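Long-range contacts in branched-chain phosphotransacylase (Enterococcus faecalis, PDB 1YCO), which probably transfers branched-chain acyl groups between coenzyme A and phosphate: residues H102-E107 with A237-T242; N122-Q127 with V218-V223; V18-K23 with S258-F263; G9-I14 with K75-T80; L146-I151 with E182-G187. All blocks are in the same frame, centred on the assembly; numbering follows the deposited sequence.

Contact 1 (H102-E107 with A237-T242); sequences HVAMVE and AKVGGT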
# COMPACT_ATOMS: atom_id res chain seq x y z
N HIS A 102 10.58 2.14 -12.67
CA HIS A 102 9.24 2.22 -13.19
C HIS A 102 8.63 3.43 -12.52
O HIS A 102 8.83 3.68 -11.33
CB HIS A 102 8.44 0.96 -12.88
CG HIS A 102 7.04 0.99 -13.42
ND1 HIS A 102 6.04 1.76 -12.86
CD2 HIS A 102 6.48 0.35 -14.47
CE1 HIS A 102 4.93 1.60 -13.55
NE2 HIS A 102 5.16 0.75 -14.53
N VAL A 103 7.90 4.19 -13.32
CA VAL A 103 7.25 5.39 -12.85
C VAL A 103 5.80 5.38 -13.33
O VAL A 103 5.53 5.10 -14.50
CB VAL A 103 7.94 6.67 -13.39
CG1 VAL A 103 7.09 7.91 -13.08
CG2 VAL A 103 9.32 6.81 -12.78
N ALA A 104 4.89 5.72 -12.43
CA ALA A 104 3.48 5.75 -12.75
C ALA A 104 2.91 7.14 -12.51
O ALA A 104 3.38 7.88 -11.63
CB ALA A 104 2.72 4.74 -11.89
N MET A 105 1.91 7.50 -13.30
CA MET A 105 1.23 8.78 -13.13
C MET A 105 -0.14 8.45 -12.56
O MET A 105 -0.86 7.61 -13.10
CB MET A 105 1.08 9.53 -14.46
CG MET A 105 0.23 10.80 -14.30
SD MET A 105 0.83 12.26 -15.18
CE MET A 105 -0.24 12.27 -16.62
N VAL A 106 -0.48 9.10 -11.46
CA VAL A 106 -1.76 8.88 -10.78
C VAL A 106 -2.66 10.13 -10.77
O VAL A 106 -2.23 11.22 -10.41
CB VAL A 106 -1.53 8.47 -9.30
CG1 VAL A 106 -2.83 8.04 -8.67
CG2 VAL A 106 -0.49 7.36 -9.22
N GLU A 107 -3.92 9.95 -11.17
CA GLU A 107 -4.87 11.04 -11.18
C GLU A 107 -6.06 10.70 -10.29
O GLU A 107 -6.80 9.75 -10.56
CB GLU A 107 -5.35 11.31 -12.61
CG GLU A 107 -4.27 11.89 -13.52
CD GLU A 107 -4.77 12.18 -14.94
OE1 GLU A 107 -5.80 12.87 -15.08
OE2 GLU A 107 -4.11 11.72 -15.91
N ALA A 237 -8.86 6.08 -8.91
CA ALA A 237 -7.78 6.81 -9.54
C ALA A 237 -7.44 6.26 -10.91
O ALA A 237 -7.58 5.06 -11.17
CB ALA A 237 -6.55 6.78 -8.64
N LYS A 238 -7.00 7.16 -11.79
CA LYS A 238 -6.57 6.77 -13.13
C LYS A 238 -5.05 6.63 -13.00
O LYS A 238 -4.39 7.51 -12.45
CB LYS A 238 -6.94 7.84 -14.16
CG LYS A 238 -8.45 8.03 -14.31
CD LYS A 238 -8.83 8.87 -15.53
CE LYS A 238 -8.24 10.27 -15.46
NZ LYS A 238 -8.60 11.07 -16.67
N VAL A 239 -4.51 5.52 -13.48
CA VAL A 239 -3.09 5.27 -13.37
C VAL A 239 -2.47 4.78 -14.67
O VAL A 239 -3.07 3.98 -15.38
CB VAL A 239 -2.79 4.22 -12.28
CG1 VAL A 239 -1.30 4.08 -12.09
CG2 VAL A 239 -3.45 4.63 -10.97
N GLY A 240 -1.29 5.30 -14.98
CA GLY A 240 -0.56 4.91 -16.17
C GLY A 240 0.90 4.71 -15.80
O GLY A 240 1.45 5.45 -14.98
N GLY A 241 1.54 3.71 -16.38
CA GLY A 241 2.94 3.47 -16.03
C GLY A 241 3.86 3.18 -17.19
O GLY A 241 3.45 2.65 -18.22
N THR A 242 5.12 3.53 -17.02
CA THR A 242 6.11 3.29 -18.04
C THR A 242 7.43 3.02 -17.36
O THR A 242 7.69 3.51 -16.26
CB THR A 242 6.31 4.51 -18.97
OG1 THR A 242 6.82 5.60 -18.20
CG2 THR A 242 4.99 4.93 -19.60
O HOH W 1 4.55 -0.20 -17.74
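A104 meets G241 where the two antiparallel strands come closest, in a non-hydrogen-bonded pair with CA atoms 4.0 Å apart. The room left by the bare CA of G241 is taken by the imidazole of H102. H102 CG is anti to the backbone N (chi1 -179°); the ring beyond it reaches the partner strand, where CE1 stands 3.7 Å from G241 CA and T242 O lies over one ring face, displaced toward the rim. Beside this, A104 CB touches V239 CG1, and V106 CG1 reaches both V239 CG2 and, in the loop just before the strand, A237 CB at 3.9 Å. A104, V106 and V239 share the sheet face covered by helix 221-234, Y228 packing on A104 and V239 and L231 on V106. Strand 238-244 is the outermost strand, within this chain, of the six-stranded mixed sheet, and 101-107 joins it to strand 113-117. Three reciprocal backbone pairs, V103 with T242, M105 with G240 and E107 with K238, bind the two strands, the shortest bond being M105 N to G240 O at 2.7 Å. Between them CA-H groups also point at carbonyls, as V239 CA does at M105 O (3.2 Å). On the other face, helix 259-274 covers T242 and M105 through F268, bonds T242 OG1 through Q272 and touches K238 through H264. The polar ends of E107 and K238 lie on the more exposed side. There the side chains cross obliquely, K238 CE lying 3.6 Å from E107 OE1, and the ion pair from K238 NZ to E107 OE1 is long at 3.7 Å. Solvent probably weakens this attraction.

Contact 2 (N122-Q127 with V218-V223); sequences NIAPTQ and VPTIDV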
# COMPACT_ATOMS: atom_id res chain seq x y z
N ASN A 122 12.76 -2.22 -9.24
CA ASN A 122 13.68 -2.44 -8.13
C ASN A 122 12.99 -2.95 -6.88
O ASN A 122 12.27 -2.21 -6.21
CB ASN A 122 14.43 -1.13 -7.88
CG ASN A 122 15.17 -0.65 -9.14
OD1 ASN A 122 16.26 -1.11 -9.45
ND2 ASN A 122 14.54 0.26 -9.88
N ILE A 123 13.24 -4.21 -6.55
CA ILE A 123 12.63 -4.85 -5.39
C ILE A 123 12.75 -4.14 -4.05
O ILE A 123 11.75 -3.83 -3.40
CB ILE A 123 13.16 -6.26 -5.20
CG1 ILE A 123 12.87 -7.08 -6.46
CG2 ILE A 123 12.49 -6.91 -3.96
CD1 ILE A 123 13.53 -8.45 -6.46
N ALA A 124 13.98 -3.89 -3.63
CA ALA A 124 14.22 -3.25 -2.34
C ALA A 124 15.46 -2.38 -2.45
O ALA A 124 16.49 -2.65 -1.83
CB ALA A 124 14.40 -4.31 -1.27
N PRO A 125 15.37 -1.29 -3.22
CA PRO A 125 16.44 -0.32 -3.46
C PRO A 125 17.31 0.06 -2.27
O PRO A 125 16.82 0.26 -1.15
CB PRO A 125 15.70 0.88 -4.03
CG PRO A 125 14.52 0.26 -4.72
CD PRO A 125 14.09 -0.78 -3.74
N THR A 126 18.61 0.16 -2.52
CA THR A 126 19.60 0.59 -1.53
C THR A 126 19.63 2.11 -1.65
O THR A 126 18.94 2.69 -2.48
CB THR A 126 21.02 0.10 -1.86
OG1 THR A 126 21.37 0.56 -3.18
CG2 THR A 126 21.09 -1.41 -1.81
N GLN A 127 20.46 2.77 -0.85
CA GLN A 127 20.53 4.21 -0.92
C GLN A 127 20.95 4.71 -2.30
O GLN A 127 20.43 5.71 -2.79
CB GLN A 127 21.51 4.73 0.13
CG GLN A 127 21.79 6.21 0.03
CD GLN A 127 22.66 6.70 1.16
OE1 GLN A 127 23.20 5.90 1.93
NE2 GLN A 127 22.82 8.02 1.28
N VAL A 218 8.47 5.15 -2.87
CA VAL A 218 8.29 4.06 -1.90
C VAL A 218 9.60 3.34 -1.63
O VAL A 218 10.55 3.46 -2.39
CB VAL A 218 7.27 3.03 -2.40
CG1 VAL A 218 5.91 3.71 -2.57
CG2 VAL A 218 7.74 2.44 -3.73
N PRO A 219 9.66 2.57 -0.53
CA PRO A 219 10.87 1.82 -0.15
C PRO A 219 11.03 0.51 -0.90
O PRO A 219 12.14 0.08 -1.20
CB PRO A 219 10.66 1.54 1.35
CG PRO A 219 9.54 2.42 1.76
CD PRO A 219 8.66 2.52 0.55
N THR A 220 9.90 -0.13 -1.19
CA THR A 220 9.93 -1.43 -1.84
C THR A 220 8.80 -1.61 -2.84
O THR A 220 7.78 -0.91 -2.79
CB THR A 220 9.82 -2.54 -0.78
OG1 THR A 220 8.52 -2.49 -0.17
CG2 THR A 220 10.88 -2.35 0.30
N ILE A 221 8.97 -2.57 -3.74
CA ILE A 221 7.96 -2.85 -4.74
C ILE A 221 6.62 -3.19 -4.05
O ILE A 221 5.57 -2.79 -4.54
CB ILE A 221 8.43 -4.01 -5.71
CG1 ILE A 221 9.42 -3.45 -6.73
CG2 ILE A 221 7.24 -4.60 -6.47
CD1 ILE A 221 9.88 -4.45 -7.77
N ASP A 222 6.65 -3.88 -2.92
CA ASP A 222 5.42 -4.23 -2.20
C ASP A 222 4.60 -2.99 -1.83
O ASP A 222 3.38 -2.96 -2.02
CB ASP A 222 5.73 -5.04 -0.95
CG ASP A 222 6.20 -6.45 -1.28
OD1 ASP A 222 5.45 -7.20 -1.94
OD2 ASP A 222 7.33 -6.81 -0.89
N VAL A 223 5.26 -1.97 -1.32
CA VAL A 223 4.56 -0.76 -0.93
C VAL A 223 3.95 -0.09 -2.18
O VAL A 223 2.74 0.15 -2.25
CB VAL A 223 5.53 0.21 -0.21
CG1 VAL A 223 4.84 1.50 0.15
CG2 VAL A 223 6.08 -0.47 1.04
O HOH W 2 9.63 -5.65 -2.09
O HOH W 3 14.76 -0.14 0.37
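I221 lays its side chain against the N122-I123 peptide: CG1 approaches N122 O at 3.2 Å, and CD1 sits 3.6 Å from both N122 C and I123 N. A first torsion of -78° puts I221 CG1 beside its own backbone N, where it meets N122 O. I123 adds a looser apolar touch, its CG1 to I221 CD1. The carbonyl of I123 is gripped twice. I221 N donates to I123 O at 3.1 Å in a nearly straight bond (165° at the hydrogen), tilted from the carbonyl plane, and a water that also donates to D222 OD2 supplies a second hydrogen. T220 is the N-cap residue of helix 221-234, so the loop carbonyl of I123 engages an N-H of the first turn, where the helix dipole would probably strengthen the bond. Farther along the loop, P125 CD packs on P219 O at 3.3 Å, and a second water bridges P125 O and P219 O, donating to each. The loop 122-126 leads from strand 113-117 into helix 127-143, with T126 at the N-cap of the latter. N122 ND2 is held by D118 and L100 O, while D222 OD1 bonds to A156 N and S166 OG of the second subunit.

Contact 3 (V18-K23 with S258-F263); sequences VKKALK and STESKF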
# COMPACT_ATOMS: atom_id res chain seq x y z
N VAL A 18 -5.44 0.07 -30.06
CA VAL A 18 -5.05 0.82 -31.23
C VAL A 18 -6.23 1.65 -31.73
O VAL A 18 -6.13 2.87 -31.92
CB VAL A 18 -4.55 -0.12 -32.34
CG1 VAL A 18 -4.21 0.67 -33.59
CG2 VAL A 18 -3.32 -0.88 -31.84
N LYS A 19 -7.37 0.98 -31.94
CA LYS A 19 -8.55 1.68 -32.41
C LYS A 19 -8.86 2.89 -31.52
O LYS A 19 -9.03 4.02 -32.01
CB LYS A 19 -9.76 0.73 -32.45
CG LYS A 19 -9.65 -0.33 -33.53
CD LYS A 19 -10.93 -1.12 -33.69
CE LYS A 19 -10.79 -2.15 -34.83
NZ LYS A 19 -12.00 -3.03 -34.99
N LYS A 20 -8.91 2.65 -30.22
CA LYS A 20 -9.18 3.71 -29.26
C LYS A 20 -8.16 4.84 -29.40
O LYS A 20 -8.53 6.01 -29.51
CB LYS A 20 -9.14 3.17 -27.83
CG LYS A 20 -9.47 4.20 -26.77
CD LYS A 20 -9.43 3.58 -25.38
CE LYS A 20 -9.75 4.62 -24.30
NZ LYS A 20 -11.09 5.26 -24.49
N ALA A 21 -6.88 4.48 -29.42
CA ALA A 21 -5.81 5.45 -29.54
C ALA A 21 -5.88 6.27 -30.82
O ALA A 21 -5.82 7.50 -30.78
CB ALA A 21 -4.46 4.75 -29.46
N LEU A 22 -6.00 5.59 -31.96
CA LEU A 22 -6.07 6.30 -33.24
C LEU A 22 -7.30 7.20 -33.29
O LEU A 22 -7.27 8.26 -33.92
CB LEU A 22 -6.09 5.30 -34.41
CG LEU A 22 -4.77 4.60 -34.75
CD1 LEU A 22 -4.98 3.60 -35.86
CD2 LEU A 22 -3.71 5.63 -35.16
N LYS A 23 -8.37 6.80 -32.60
CA LYS A 23 -9.60 7.58 -32.58
C LYS A 23 -9.45 8.87 -31.77
O LYS A 23 -9.82 9.95 -32.24
CB LYS A 23 -10.74 6.75 -32.00
CG LYS A 23 -12.12 7.34 -32.24
CD LYS A 23 -13.21 6.56 -31.52
CE LYS A 23 -13.45 7.09 -30.11
NZ LYS A 23 -12.21 7.23 -29.29
N SER A 258 -7.42 -3.90 -18.66
CA SER A 258 -8.52 -3.31 -19.40
C SER A 258 -7.97 -2.38 -20.47
O SER A 258 -6.81 -1.97 -20.43
CB SER A 258 -9.41 -2.52 -18.45
OG SER A 258 -8.65 -1.53 -17.78
N THR A 259 -8.82 -2.05 -21.43
CA THR A 259 -8.43 -1.16 -22.51
C THR A 259 -8.08 0.24 -22.01
O THR A 259 -7.14 0.87 -22.51
CB THR A 259 -9.55 -1.05 -23.53
OG1 THR A 259 -9.97 -2.36 -23.92
CG2 THR A 259 -9.05 -0.29 -24.76
N GLU A 260 -8.85 0.72 -21.04
CA GLU A 260 -8.61 2.05 -20.47
C GLU A 260 -7.30 2.07 -19.71
O GLU A 260 -6.61 3.09 -19.66
CB GLU A 260 -9.75 2.45 -19.52
CG GLU A 260 -11.03 2.87 -20.22
CD GLU A 260 -10.90 4.21 -20.94
OE1 GLU A 260 -11.81 4.55 -21.73
OE2 GLU A 260 -9.90 4.93 -20.70
N SER A 261 -6.96 0.93 -19.13
CA SER A 261 -5.73 0.81 -18.37
C SER A 261 -4.52 0.92 -19.30
O SER A 261 -3.59 1.69 -19.03
CB SER A 261 -5.71 -0.53 -17.62
OG SER A 261 -4.47 -0.73 -16.96
N LYS A 262 -4.53 0.17 -20.39
CA LYS A 262 -3.42 0.23 -21.33
C LYS A 262 -3.34 1.64 -21.92
O LYS A 262 -2.25 2.19 -22.07
CB LYS A 262 -3.60 -0.79 -22.46
CG LYS A 262 -3.56 -2.23 -22.00
CD LYS A 262 -4.13 -3.18 -23.05
CE LYS A 262 -4.12 -4.62 -22.53
NZ LYS A 262 -5.03 -5.52 -23.28
N PHE A 263 -4.50 2.21 -22.22
CA PHE A 263 -4.57 3.54 -22.80
C PHE A 263 -3.91 4.61 -21.91
O PHE A 263 -3.21 5.50 -22.41
CB PHE A 263 -6.03 3.92 -23.09
CG PHE A 263 -6.18 5.17 -23.90
CD1 PHE A 263 -5.71 5.22 -25.21
CD2 PHE A 263 -6.77 6.31 -23.35
CE1 PHE A 263 -5.81 6.40 -25.96
CE2 PHE A 263 -6.88 7.48 -24.09
CZ PHE A 263 -6.40 7.53 -25.39
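Helix segments 18-23 and 259-263 cross at -54° with their axes 10.3 Å apart at closest approach, a spacing bridged by long side chains. K20 does most of the bridging. Its chain leaves with CG anti to the backbone N (chi1 -178°) and stays extended to CE, crossing the F263 side chain at about a right angle. CE rests over one face of the F263 ring, 3.9 Å from its centroid and displaced toward the rim, in a CH-pi contact. At CE the chain bends (chi4 58°), and NZ lies over the same face at 4.9 Å from the F263 centroid, a cation-pi contact. NZ also donates to E260 OE1 at 2.9 Å, approaching from above the carboxylate plane, and forms a second salt bridge with E24 on its own helix. The ammonium is thus shared between two carboxylates and the ring. K20 CD touches T259 CG2 at 3.9 Å, and A21 CA comes to 3.7 Å from F263 CE1. S258 caps the second helix, its OG accepting from S261 N. This crossing sets the start of helix 259-274 against helix 12-24, whose A21 and V18 pack on F31 of strand 29-35 in the five-stranded parallel sheet.

Contact 4 (G9-I14 with K75-T80); sequences GSQPEI and KGIIQT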
# COMPACT_ATOMS: atom_id res chain seq x y z
N GLY A 9 1.66 -7.73 -30.58
CA GLY A 9 0.45 -6.92 -30.55
C GLY A 9 -0.67 -7.35 -31.48
O GLY A 9 -1.71 -6.70 -31.52
N SER A 10 -0.48 -8.43 -32.22
CA SER A 10 -1.53 -8.87 -33.12
C SER A 10 -2.59 -9.65 -32.34
O SER A 10 -2.79 -10.84 -32.56
CB SER A 10 -0.96 -9.73 -34.24
OG SER A 10 -1.96 -9.99 -35.20
N GLN A 11 -3.27 -8.95 -31.43
CA GLN A 11 -4.29 -9.56 -30.58
C GLN A 11 -5.55 -8.70 -30.51
O GLN A 11 -5.48 -7.47 -30.51
CB GLN A 11 -3.72 -9.75 -29.18
CG GLN A 11 -2.32 -10.33 -29.16
CD GLN A 11 -2.29 -11.80 -29.55
OE1 GLN A 11 -1.22 -12.41 -29.63
NE2 GLN A 11 -3.46 -12.38 -29.79
N PRO A 12 -6.73 -9.34 -30.44
CA PRO A 12 -7.97 -8.55 -30.38
C PRO A 12 -7.98 -7.57 -29.21
O PRO A 12 -8.67 -6.54 -29.25
CB PRO A 12 -9.06 -9.62 -30.28
CG PRO A 12 -8.39 -10.73 -29.55
CD PRO A 12 -7.01 -10.77 -30.19
N GLU A 13 -7.20 -7.88 -28.17
CA GLU A 13 -7.09 -7.01 -27.00
C GLU A 13 -6.26 -5.78 -27.38
O GLU A 13 -6.61 -4.65 -27.03
CB GLU A 13 -6.41 -7.75 -25.85
CG GLU A 13 -6.96 -9.14 -25.55
CD GLU A 13 -6.28 -10.24 -26.36
OE1 GLU A 13 -5.04 -10.21 -26.47
OE2 GLU A 13 -7.00 -11.13 -26.87
N ILE A 14 -5.17 -5.99 -28.11
CA ILE A 14 -4.32 -4.89 -28.54
C ILE A 14 -5.07 -4.08 -29.60
O ILE A 14 -4.97 -2.86 -29.64
CB ILE A 14 -2.96 -5.40 -29.10
CG1 ILE A 14 -2.16 -6.10 -28.00
CG2 ILE A 14 -2.16 -4.25 -29.69
CD1 ILE A 14 -1.84 -5.22 -26.78
N LYS A 75 4.71 -3.63 -24.77
CA LYS A 75 4.67 -5.08 -24.67
C LYS A 75 3.27 -5.67 -24.79
O LYS A 75 2.47 -5.58 -23.86
CB LYS A 75 5.27 -5.52 -23.33
CG LYS A 75 5.36 -7.03 -23.18
CD LYS A 75 5.77 -7.43 -21.78
CE LYS A 75 4.57 -7.66 -20.90
NZ LYS A 75 3.77 -8.84 -21.35
N GLY A 76 2.99 -6.27 -25.95
CA GLY A 76 1.70 -6.90 -26.17
C GLY A 76 1.70 -8.23 -25.45
O GLY A 76 1.98 -8.28 -24.25
N ILE A 77 1.41 -9.32 -26.16
CA ILE A 77 1.41 -10.65 -25.54
C ILE A 77 2.75 -11.34 -25.78
O ILE A 77 3.01 -11.87 -26.86
CB ILE A 77 0.26 -11.51 -26.10
CG1 ILE A 77 -1.08 -10.88 -25.72
CG2 ILE A 77 0.34 -12.93 -25.52
CD1 ILE A 77 -2.28 -11.67 -26.21
N ILE A 78 3.61 -11.32 -24.77
CA ILE A 78 4.93 -11.92 -24.85
C ILE A 78 5.56 -11.89 -23.45
O ILE A 78 5.32 -10.96 -22.68
CB ILE A 78 5.85 -11.14 -25.84
CG1 ILE A 78 7.27 -11.71 -25.81
CG2 ILE A 78 5.88 -9.66 -25.46
CD1 ILE A 78 8.20 -11.08 -26.84
N GLN A 79 6.36 -12.91 -23.13
CA GLN A 79 7.00 -12.96 -21.82
C GLN A 79 7.82 -11.70 -21.56
O GLN A 79 8.61 -11.26 -22.39
CB GLN A 79 7.91 -14.19 -21.72
CG GLN A 79 7.22 -15.50 -22.05
CD GLN A 79 7.04 -15.69 -23.55
OE1 GLN A 79 6.21 -16.50 -24.00
NE2 GLN A 79 7.84 -14.97 -24.35
N THR A 80 7.61 -11.12 -20.38
CA THR A 80 8.30 -9.91 -19.97
C THR A 80 9.82 -10.14 -19.94
O THR A 80 10.60 -9.29 -20.38
CB THR A 80 7.82 -9.47 -18.57
OG1 THR A 80 6.39 -9.42 -18.57
CG2 THR A 80 8.37 -8.09 -18.20
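I77 CD1 is the meeting point, close to both Q11 CG (3.2 Å) and E13 OE1 (3.1 Å). Its side chain crosses those of Q11 and E13 at about a right angle, so the methyl end abuts the Q11 chain while I77 CG1 lies 3.7 Å from Q11 CG. The I77 branch takes CG1 anti to the carbonyl carbon (chi1 -64°), and a second extended torsion (chi2 -179°) carries CD1 on toward the other segment. Deeper in, I14 CD1 rests on G76 CA at 4.0 Å, and the backbones approach at G9 and G76, whose CA atoms are 4.6 Å apart. No hydrogen bond joins the two segments. These loops lie at the C-terminal ends of the neighbouring parallel strands 2-7 and 72-75 of the five-stranded sheet, each leading into a helix with Q11 and Q79 at the N-cap positions, an alpha/beta layout. In the next shell, I77 is held by a backbone bond to G8, and E13 OE2 forms a salt bridge with R255, which also packs on I77. K75 NZ curls back to donate to I78 O at 2.9 Å, drawing its own loop together. On the other flank S10, centre of an inverse gamma turn, bonds through OG to E38 O.

Contact 5 (L146-I151 with E182-G187); sequences LHHPKI and EATVFG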
# COMPACT_ATOMS: atom_id res chain seq x y z
N LEU A 146 7.06 20.24 -15.08
CA LEU A 146 7.28 20.66 -13.70
C LEU A 146 8.75 20.99 -13.49
O LEU A 146 9.62 20.16 -13.73
CB LEU A 146 6.85 19.54 -12.75
CG LEU A 146 5.80 19.90 -11.69
CD1 LEU A 146 4.61 18.95 -11.79
CD2 LEU A 146 6.43 19.82 -10.31
N HIS A 147 9.02 22.20 -13.02
CA HIS A 147 10.40 22.64 -12.80
C HIS A 147 10.99 22.26 -11.43
O HIS A 147 12.11 21.75 -11.36
CB HIS A 147 10.50 24.15 -12.99
CG HIS A 147 10.12 24.62 -14.36
ND1 HIS A 147 10.98 24.56 -15.44
CD2 HIS A 147 8.97 25.16 -14.84
CE1 HIS A 147 10.38 25.04 -16.51
NE2 HIS A 147 9.16 25.41 -16.17
N HIS A 148 10.25 22.53 -10.36
CA HIS A 148 10.71 22.23 -9.00
C HIS A 148 9.76 21.27 -8.27
O HIS A 148 9.07 21.65 -7.33
CB HIS A 148 10.83 23.52 -8.19
CG HIS A 148 11.70 23.38 -6.97
ND1 HIS A 148 13.07 23.32 -7.04
CD2 HIS A 148 11.38 23.24 -5.66
CE1 HIS A 148 13.56 23.14 -5.83
NE2 HIS A 148 12.56 23.08 -4.97
N PRO A 149 9.74 19.99 -8.69
CA PRO A 149 8.88 18.97 -8.08
C PRO A 149 9.17 18.58 -6.63
O PRO A 149 10.33 18.48 -6.22
CB PRO A 149 9.05 17.79 -9.02
CG PRO A 149 10.47 17.94 -9.47
CD PRO A 149 10.52 19.42 -9.79
N LYS A 150 8.11 18.36 -5.86
CA LYS A 150 8.26 17.94 -4.49
C LYS A 150 8.31 16.42 -4.49
O LYS A 150 7.42 15.74 -5.02
CB LYS A 150 7.11 18.47 -3.63
CG LYS A 150 7.08 19.99 -3.57
CD LYS A 150 6.12 20.55 -2.55
CE LYS A 150 6.04 22.08 -2.66
NZ LYS A 150 5.44 22.73 -1.46
N ILE A 151 9.38 15.89 -3.90
CA ILE A 151 9.61 14.45 -3.84
C ILE A 151 9.64 13.97 -2.40
O ILE A 151 10.57 14.24 -1.63
CB ILE A 151 10.94 14.11 -4.54
CG1 ILE A 151 10.92 14.73 -5.95
CG2 ILE A 151 11.13 12.60 -4.61
CD1 ILE A 151 12.19 14.56 -6.75
N GLU A 182 17.27 21.79 -7.68
CA GLU A 182 16.38 21.41 -8.77
C GLU A 182 15.04 20.90 -8.26
O GLU A 182 14.02 21.03 -8.95
CB GLU A 182 17.05 20.35 -9.65
CG GLU A 182 18.21 20.88 -10.48
CD GLU A 182 18.80 19.83 -11.38
OE1 GLU A 182 19.46 18.91 -10.84
OE2 GLU A 182 18.60 19.92 -12.61
N ALA A 183 15.03 20.33 -7.06
CA ALA A 183 13.78 19.82 -6.49
C ALA A 183 13.85 19.72 -4.97
O ALA A 183 14.93 19.79 -4.38
CB ALA A 183 13.44 18.45 -7.07
N THR A 184 12.69 19.58 -4.35
CA THR A 184 12.63 19.44 -2.91
C THR A 184 12.39 17.97 -2.58
O THR A 184 11.31 17.44 -2.83
CB THR A 184 11.50 20.29 -2.31
OG1 THR A 184 11.72 21.67 -2.61
CG2 THR A 184 11.46 20.12 -0.80
N VAL A 185 13.41 17.31 -2.04
CA VAL A 185 13.32 15.90 -1.66
C VAL A 185 13.33 15.80 -0.13
O VAL A 185 14.27 16.26 0.51
CB VAL A 185 14.52 15.09 -2.22
CG1 VAL A 185 14.31 13.61 -1.98
CG2 VAL A 185 14.68 15.35 -3.72
N PHE A 186 12.28 15.19 0.44
CA PHE A 186 12.19 15.03 1.90
C PHE A 186 11.50 13.76 2.40
O PHE A 186 10.50 13.32 1.84
CB PHE A 186 11.47 16.22 2.54
CG PHE A 186 11.43 16.15 4.05
CD1 PHE A 186 12.56 16.43 4.80
CD2 PHE A 186 10.28 15.74 4.71
CE1 PHE A 186 12.57 16.31 6.19
CE2 PHE A 186 10.27 15.61 6.09
CZ PHE A 186 11.43 15.89 6.83
N GLY A 187 12.03 13.23 3.49
CA GLY A 187 11.49 12.04 4.13
C GLY A 187 12.23 11.88 5.45
O GLY A 187 13.26 12.52 5.65
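T184 O accepts the shortest bond of this contact, from I151 N at 2.7 Å, nearly straight at 174°, and K150 CA-H also points at the same oxygen. On the next step I151 O receives F186 N at 2.8 Å, and before it P149 O accepts T184 N. T184 thus bonds through N and O to the residues on either side of its partner K150, P149 and I151, as in a parallel pair. The strands are the outermost 184-189 of the six-stranded sheet and its neighbour 150-154, joined through helix 165-177 as a beta-alpha-beta crossover. I151 and V185 lie side by side pointing the same way, I151 CD1 reaching V185 CG2 at 4.0 Å and also touching A183 CB. V134 of helix 127-143 packs on I151, and F177 of helix 165-177 on V185. Ahead of the strands, H148 sets its imidazole against A183, whose CA lies over one ring face, 3.7 Å from the centroid of H148, in a CH-pi contact. H148 NE2 shares a hydrogen bond with T184 OG1 at 2.9 Å, the hydroxyl lying at the ring edge near its plane. P149 CG packs on A183 CB. K150, on the face of T184, sends NZ to a salt bridge with D212.

In the fold
From the N terminus, helix 12-24 takes part in two contacts: its start in contact 4 with the loop after strand 72-75, its later turns in contact 3 with helix 259-274. Contact 4 closes first, and contact 3 crosses it, because 18-23 lies between 9-14 and 75-80 while 258-263 lies beyond both; K262 NZ touches E13 CB. The loop closed by contact 3 spans most of the chain and encloses contact 1, which holds contact 2, which in turn holds contact 5. Contacts 3 and 4 lie beside the five-stranded sheet, while contacts 1 and 5 lie at opposite ends of the six-stranded sheet, their centres about 18 Å apart. Contact 2 joins the loop before helix 127-143 to helix 221-234, which leads to strand 238-244.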